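Local coordinates for Lys-gingipain W83 (Porphyromonas gingivalis, PDB 4ITC), which cleaves proteins after lysine and may act as a virulence factor, represented here by its calcium-binding K1 adhesin domain, a kind of domain with hemolytic activity in vitro, at residues Gly38-Cys44 with Leu164-Glu168; Ser90-Tyr96 with Ala110-Ile116. All blocks are in the same frame, centred on the assembly; numbering follows the deposited sequence. Where two conformers were deposited one is given.

Contact 1: residues Gly38-Cys44 with Leu164-Glu168; sequences GYNSNGC and LDEVE. With CA (calcium ion), chain C.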
loop_
_atom_site.group_PDB
_atom_site.type_symbol
_atom_site.label_atom_id
_atom_site.label_comp_id
_atom_site.label_asym_id
_atom_site.label_seq_id
_atom_site.Cartn_x
_atom_site.Cartn_y
_atom_site.Cartn_z
ATOM N N GLY A 38 -4.184 11.830 3.499
ATOM C CA GLY A 38 -3.657 10.720 4.282
ATOM C C GLY A 38 -4.374 10.446 5.585
ATOM O O GLY A 38 -5.437 11.023 5.932
ATOM N N TYR A 39 -3.856 9.476 6.306
ATOM C CA TYR A 39 -4.395 9.141 7.620
ATOM C C TYR A 39 -3.872 10.167 8.619
ATOM O O TYR A 39 -2.686 10.281 8.840
ATOM C CB TYR A 39 -4.016 7.724 8.036
ATOM C CG TYR A 39 -4.466 7.489 9.449
ATOM C CD1 TYR A 39 -5.809 7.377 9.746
ATOM C CD2 TYR A 39 -3.558 7.484 10.469
ATOM C CE1 TYR A 39 -6.240 7.276 11.058
ATOM C CE2 TYR A 39 -3.974 7.346 11.782
ATOM C CZ TYR A 39 -5.318 7.234 12.043
ATOM O OH TYR A 39 -5.714 7.100 13.354
ATOM N N ASN A 40 -4.795 10.930 9.194
ATOM C CA ASN A 40 -4.450 11.953 10.182
ATOM C C ASN A 40 -3.282 12.807 9.731
ATOM O O ASN A 40 -2.409 13.169 10.519
ATOM C CB ASN A 40 -4.203 11.291 11.553
ATOM C CG ASN A 40 -4.044 12.295 12.699
ATOM O OD1 ASN A 40 -3.323 12.031 13.695
ATOM N ND2 ASN A 40 -4.688 13.431 12.570
ATOM N N SER A 41 -3.263 13.112 8.441
ATOM C CA SER A 41 -2.143 13.762 7.782
ATOM C C SER A 41 -2.513 14.115 6.347
ATOM O O SER A 41 -3.460 13.600 5.824
ATOM C CB SER A 41 -0.901 12.892 7.829
ATOM O OG SER A 41 -1.044 11.712 7.049
ATOM N N ASN A 42 -1.656 14.929 5.723
ATOM C CA ASN A 42 -1.879 15.557 4.425
ATOM C C ASN A 42 -1.536 14.688 3.194
ATOM O O ASN A 42 -2.055 14.881 2.088
ATOM C CB ASN A 42 -0.975 16.801 4.392
ATOM C CG ASN A 42 -1.356 17.791 3.303
ATOM O OD1 ASN A 42 -2.461 18.337 3.320
ATOM N ND2 ASN A 42 -0.431 18.065 2.384
ATOM N N GLY A 43 -0.590 13.794 3.385
ATOM C CA GLY A 43 -0.010 12.999 2.305
ATOM C C GLY A 43 -0.082 11.504 2.525
ATOM O O GLY A 43 -0.096 11.018 3.650
ATOM N N CYS A 44 -0.198 10.784 1.420
ATOM C CA CYS A 44 -0.186 9.313 1.443
ATOM C C CYS A 44 0.267 8.817 0.091
ATOM O O CYS A 44 0.761 9.606 -0.714
ATOM C CB CYS A 44 -1.542 8.764 1.783
ATOM S SG CYS A 44 -2.848 9.044 0.581
ATOM N N LEU A 164 -2.523 4.026 1.038
ATOM C CA LEU A 164 -1.613 3.461 2.016
ATOM C C LEU A 164 -0.884 4.615 2.692
ATOM O O LEU A 164 -0.470 5.576 2.020
ATOM C CB LEU A 164 -0.601 2.526 1.316
ATOM C CG LEU A 164 0.603 2.053 2.121
ATOM C CD1 LEU A 164 0.136 0.992 3.087
ATOM C CD2 LEU A 164 1.676 1.449 1.209
ATOM N N ASP A 165 -0.733 4.536 4.028
ATOM C CA ASP A 165 -0.080 5.628 4.771
ATOM C C ASP A 165 0.587 5.133 6.033
ATOM O O ASP A 165 0.292 4.034 6.544
ATOM C CB ASP A 165 -1.091 6.739 5.090
ATOM C CG ASP A 165 -0.449 8.106 5.303
ATOM O OD1 ASP A 165 0.753 8.291 5.031
ATOM O OD2 ASP A 165 -1.188 9.033 5.715
ATOM N N GLU A 166 1.525 5.963 6.512
ATOM C CA GLU A 166 2.068 5.896 7.875
ATOM C C GLU A 166 2.654 4.512 8.157
ATOM O O GLU A 166 2.184 3.784 9.023
ATOM C CB GLU A 166 0.986 6.273 8.858
ATOM C CG GLU A 166 0.472 7.710 8.646
ATOM C CD GLU A 166 1.522 8.794 8.713
ATOM O OE1 GLU A 166 1.339 9.770 7.935
ATOM O OE2 GLU A 166 2.526 8.650 9.484
ATOM N N VAL A 167 3.675 4.190 7.403
ATOM C CA VAL A 167 4.359 2.900 7.502
ATOM C C VAL A 167 5.416 2.994 8.565
ATOM O O VAL A 167 6.255 3.864 8.529
ATOM C CB VAL A 167 5.037 2.532 6.187
ATOM C CG1 VAL A 167 5.908 1.279 6.349
ATOM C CG2 VAL A 167 3.976 2.342 5.104
ATOM N N GLU A 168 5.360 2.084 9.518
ATOM C CA GLU A 168 6.337 2.039 10.619
ATOM C C GLU A 168 6.881 0.618 10.778
ATOM O O GLU A 168 6.098 -0.355 10.801
ATOM C CB GLU A 168 5.688 2.433 11.931
HETATM CA CA CA C . 0.723 10.606 5.777
#

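Contact 2: residues Ser90-Tyr96 with Ala110-Ile116; sequences SEHYAVY and ALLEETI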
loop_
_atom_site.group_PDB
_atom_site.type_symbol
_atom_site.label_atom_id
_atom_site.label_comp_id
_atom_site.label_asym_id
_atom_site.label_seq_id
_atom_site.Cartn_x
_atom_site.Cartn_y
_atom_site.Cartn_z
ATOM N N SER A 90 -13.446 -2.519 -3.156
ATOM C CA SER A 90 -12.860 -3.855 -3.174
ATOM C C SER A 90 -11.534 -3.909 -3.895
ATOM O O SER A 90 -11.447 -4.405 -5.035
ATOM C CB SER A 90 -13.834 -4.847 -3.810
ATOM O OG SER A 90 -15.020 -4.850 -3.051
ATOM N N GLU A 91 -10.509 -3.359 -3.233
ATOM C CA GLU A 91 -9.150 -3.455 -3.715
ATOM C C GLU A 91 -8.425 -4.585 -3.012
ATOM O O GLU A 91 -8.517 -4.732 -1.773
ATOM C CB GLU A 91 -8.418 -2.120 -3.496
ATOM C CG GLU A 91 -9.073 -0.926 -4.225
ATOM C CD GLU A 91 -8.887 -0.923 -5.741
ATOM O OE1 GLU A 91 -8.295 -1.890 -6.298
ATOM O OE2 GLU A 91 -9.385 0.021 -6.409
ATOM N N HIS A 92 -7.642 -5.309 -3.779
ATOM C CA HIS A 92 -6.889 -6.456 -3.296
ATOM C C HIS A 92 -5.420 -6.114 -3.238
ATOM O O HIS A 92 -4.876 -5.551 -4.180
ATOM C CB HIS A 92 -7.122 -7.643 -4.230
ATOM C CG HIS A 92 -6.515 -8.930 -3.741
ATOM N ND1 HIS A 92 -7.154 -9.719 -2.809
ATOM C CD2 HIS A 92 -5.317 -9.509 -3.975
ATOM C CE1 HIS A 92 -6.382 -10.758 -2.528
ATOM N NE2 HIS A 92 -5.273 -10.664 -3.229
ATOM N N TYR A 93 -4.774 -6.546 -2.167
ATOM C CA TYR A 93 -3.356 -6.271 -2.017
ATOM C C TYR A 93 -2.711 -7.334 -1.152
ATOM O O TYR A 93 -3.400 -8.143 -0.469
ATOM C CB TYR A 93 -3.094 -4.870 -1.405
ATOM C CG TYR A 93 -3.432 -4.770 0.059
ATOM C CD1 TYR A 93 -4.757 -4.682 0.496
ATOM C CD2 TYR A 93 -2.449 -4.818 1.012
ATOM C CE1 TYR A 93 -5.074 -4.629 1.847
ATOM C CE2 TYR A 93 -2.762 -4.761 2.363
ATOM C CZ TYR A 93 -4.073 -4.702 2.754
ATOM O OH TYR A 93 -4.320 -4.635 4.120
ATOM N N ALA A 94 -1.394 -7.336 -1.176
ATOM C CA ALA A 94 -0.633 -8.223 -0.284
ATOM C C ALA A 94 0.618 -7.497 0.169
ATOM O O ALA A 94 1.067 -6.572 -0.503
ATOM C CB ALA A 94 -0.306 -9.558 -0.948
ATOM N N VAL A 95 1.164 -7.911 1.314
ATOM C CA VAL A 95 2.420 -7.454 1.828
ATOM C C VAL A 95 3.365 -8.632 1.894
ATOM O O VAL A 95 2.974 -9.724 2.386
ATOM C CB VAL A 95 2.248 -6.865 3.253
ATOM C CG1 VAL A 95 3.552 -6.446 3.871
ATOM C CG2 VAL A 95 1.239 -5.738 3.252
ATOM N N TYR A 96 4.598 -8.456 1.402
ATOM C CA TYR A 96 5.600 -9.521 1.317
ATOM C C TYR A 96 6.879 -9.087 1.979
ATOM O O TYR A 96 7.163 -7.885 2.009
ATOM C CB TYR A 96 5.996 -9.815 -0.167
ATOM C CG TYR A 96 4.854 -10.243 -1.059
ATOM C CD1 TYR A 96 4.007 -9.310 -1.648
ATOM C CD2 TYR A 96 4.626 -11.597 -1.316
ATOM C CE1 TYR A 96 2.965 -9.718 -2.471
ATOM C CE2 TYR A 96 3.593 -12.000 -2.130
ATOM C CZ TYR A 96 2.772 -11.071 -2.726
ATOM O OH TYR A 96 1.733 -11.471 -3.559
ATOM N N ALA A 110 4.035 -14.017 1.219
ATOM C CA ALA A 110 2.914 -13.117 1.524
ATOM C C ALA A 110 2.611 -13.223 2.977
ATOM O O ALA A 110 2.114 -14.276 3.451
ATOM C CB ALA A 110 1.648 -13.389 0.730
ATOM N N LEU A 111 2.881 -12.142 3.676
ATOM C CA LEU A 111 2.638 -12.046 5.114
ATOM C C LEU A 111 1.215 -11.704 5.447
ATOM O O LEU A 111 0.713 -12.041 6.532
ATOM C CB LEU A 111 3.576 -10.996 5.732
ATOM C CG LEU A 111 5.091 -11.134 5.436
ATOM C CD1 LEU A 111 5.855 -9.995 6.075
ATOM C CD2 LEU A 111 5.632 -12.462 5.909
ATOM N N LEU A 112 0.575 -10.961 4.552
ATOM C CA LEU A 112 -0.781 -10.460 4.679
ATOM C C LEU A 112 -1.340 -10.350 3.259
ATOM O O LEU A 112 -0.655 -9.889 2.377
ATOM C CB LEU A 112 -0.814 -9.099 5.389
ATOM C CG LEU A 112 -2.171 -8.405 5.533
ATOM C CD1 LEU A 112 -3.184 -9.285 6.202
ATOM C CD2 LEU A 112 -2.012 -7.143 6.366
ATOM N N GLU A 113 -2.541 -10.840 3.034
ATOM C CA GLU A 113 -3.180 -10.710 1.730
ATOM C C GLU A 113 -4.665 -10.587 1.965
ATOM O O GLU A 113 -5.262 -11.431 2.668
ATOM C CB GLU A 113 -2.862 -11.910 0.842
ATOM C CG GLU A 113 -3.581 -11.852 -0.490
ATOM C CD GLU A 113 -3.076 -12.795 -1.563
ATOM O OE1 GLU A 113 -2.164 -13.630 -1.288
ATOM O OE2 GLU A 113 -3.604 -12.713 -2.691
ATOM N N GLU A 114 -5.304 -9.563 1.404
ATOM C CA GLU A 114 -6.712 -9.341 1.629
ATOM C C GLU A 114 -7.339 -8.459 0.588
ATOM O O GLU A 114 -6.641 -7.751 -0.157
ATOM C CB GLU A 114 -6.962 -8.753 3.017
ATOM C CG GLU A 114 -6.551 -7.317 3.188
ATOM C CD GLU A 114 -6.832 -6.760 4.594
ATOM O OE1 GLU A 114 -6.935 -5.518 4.710
ATOM O OE2 GLU A 114 -6.964 -7.566 5.553
ATOM N N THR A 115 -8.660 -8.527 0.518
ATOM C CA THR A 115 -9.465 -7.586 -0.273
ATOM C C THR A 115 -10.184 -6.675 0.708
ATOM O O THR A 115 -10.846 -7.133 1.655
ATOM C CB THR A 115 -10.467 -8.323 -1.191
ATOM O OG1 THR A 115 -9.775 -9.240 -2.046
ATOM C CG2 THR A 115 -11.260 -7.329 -2.076
ATOM N N ILE A 116 -10.034 -5.368 0.515
ATOM C CA ILE A 116 -10.642 -4.402 1.387
ATOM C C ILE A 116 -12.154 -4.535 1.249
ATOM O O ILE A 116 -12.669 -4.726 0.158
ATOM C CB ILE A 116 -10.241 -2.957 1.036
ATOM C CG1 ILE A 116 -8.763 -2.773 1.292
ATOM C CG2 ILE A 116 -11.043 -1.953 1.867
ATOM C CD1 ILE A 116 -8.237 -1.442 0.771
#

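Contact 1: residues Gly38-Cys44 with Leu164-Glu168
Ser-41, Gly-43, Asp-165 and Glu-166 meet around a calcium ion. Five metal bonds join the two segments through the ion. Asp-165 is bidentate, with OD1 at 2.4 Å and OD2 at 2.5 Å from the calcium. Its CG stands anti to the backbone N (chi1 -156°), which sends the carboxylate toward segment 38-44. Glu-166 gives a single oxygen, OE1, at 2.4 Å from the calcium. Its side chain bends at chi2 (-57°) toward the ion. Segment 38-44 supplies the hydroxyl OG of Ser-41 and the carbonyl O of Gly-43, which lies 2.3 Å from the calcium. Ser-7 O and Glu-9 OE2 complete the site.

Hydrogen bonds set these ligands in place. Tyr-39 N donates to Asp-165 OD2 at 2.8 Å, on that oxygen's anti lone pair. Ser-41 OG donates to Tyr-39 O at 2.8 Å, from above the carbonyl plane.

Other contacts are few. Cys-44 CB rests 3.4 Å from Leu-164 O and touches the Asp-165 carboxylate. The Tyr-39 ring has Glu-166 CG near its edge and stacks on Trp-80.

Three carboxylates, counting Glu-9, share one calcium. The ion probably offsets their repulsion and fastens loop 38-42 and the start of strand 43-48 to strand 161-171.

Contact 2: residues Ser90-Tyr96 with Ala110-Ile116
Tyr-93 and Glu-114 form a hydrogen-bonded pair in the antiparallel beta hairpin of strands 92-98 and 109-115. Strand 109-115 is one edge of a five-stranded sheet within this chain. A classic beta bulge interrupts the pairing: Leu-111 and Leu-112 both face Val-95. Val-95 O accepts from Leu-111 N at 2.7 Å and weakly from Leu-112 N at 3.5 Å.

The face bearing Tyr-93 and Val-95 is the tightly packed one. It lies against strands 75-83 and 136-142. Tyr-93 and Glu-114 run side by side, with ring and carboxylate planes 83° apart. Glu-114 CG comes 3.3 Å from Tyr-93 CE1. The Tyr-93 OH bond to Glu-114 OE1 is weak, and that oxygen also has a salt bridge to Lys-138. Ile-116 CG1 adds an apolar contact at 4.2 Å from Tyr-93 CE1.

The other face is looser along Glu-113 and Thr-115, which are exposed. The His-92 ring swings away from its own backbone N (chi1 -173°) and toward the partner strand, and Phe-154 meets it edge-to-face. ND1 shares a hydrogen bond with Thr-115 OG1 at 2.8 Å. NE2 donates in the ring plane to Glu-113 OE2 at 2.7 Å, using the lone pair turned away from OE1.

Contacts 1 and 2 lie on opposite sides of the centre of the adhesin domain. Their centres are about 18 Å apart, and their nearest atoms are about 6 Å apart without touching. Contact 1 sits at the six-stranded antiparallel sheet, on strand 161-171 and the start of strand 43-48 with the loop before it. Contact 2 forms one margin of the five-stranded sheet. The two sheets pack as a beta sandwich, with Tyr-93 and Ile-116 reaching Ile-162 on strand 161-171. Along the chain, contact 2 is nested within the loop closed by contact 1. The calcium site therefore ties together distant parts of the sequence, whereas the hairpin pairs strands close in sequence.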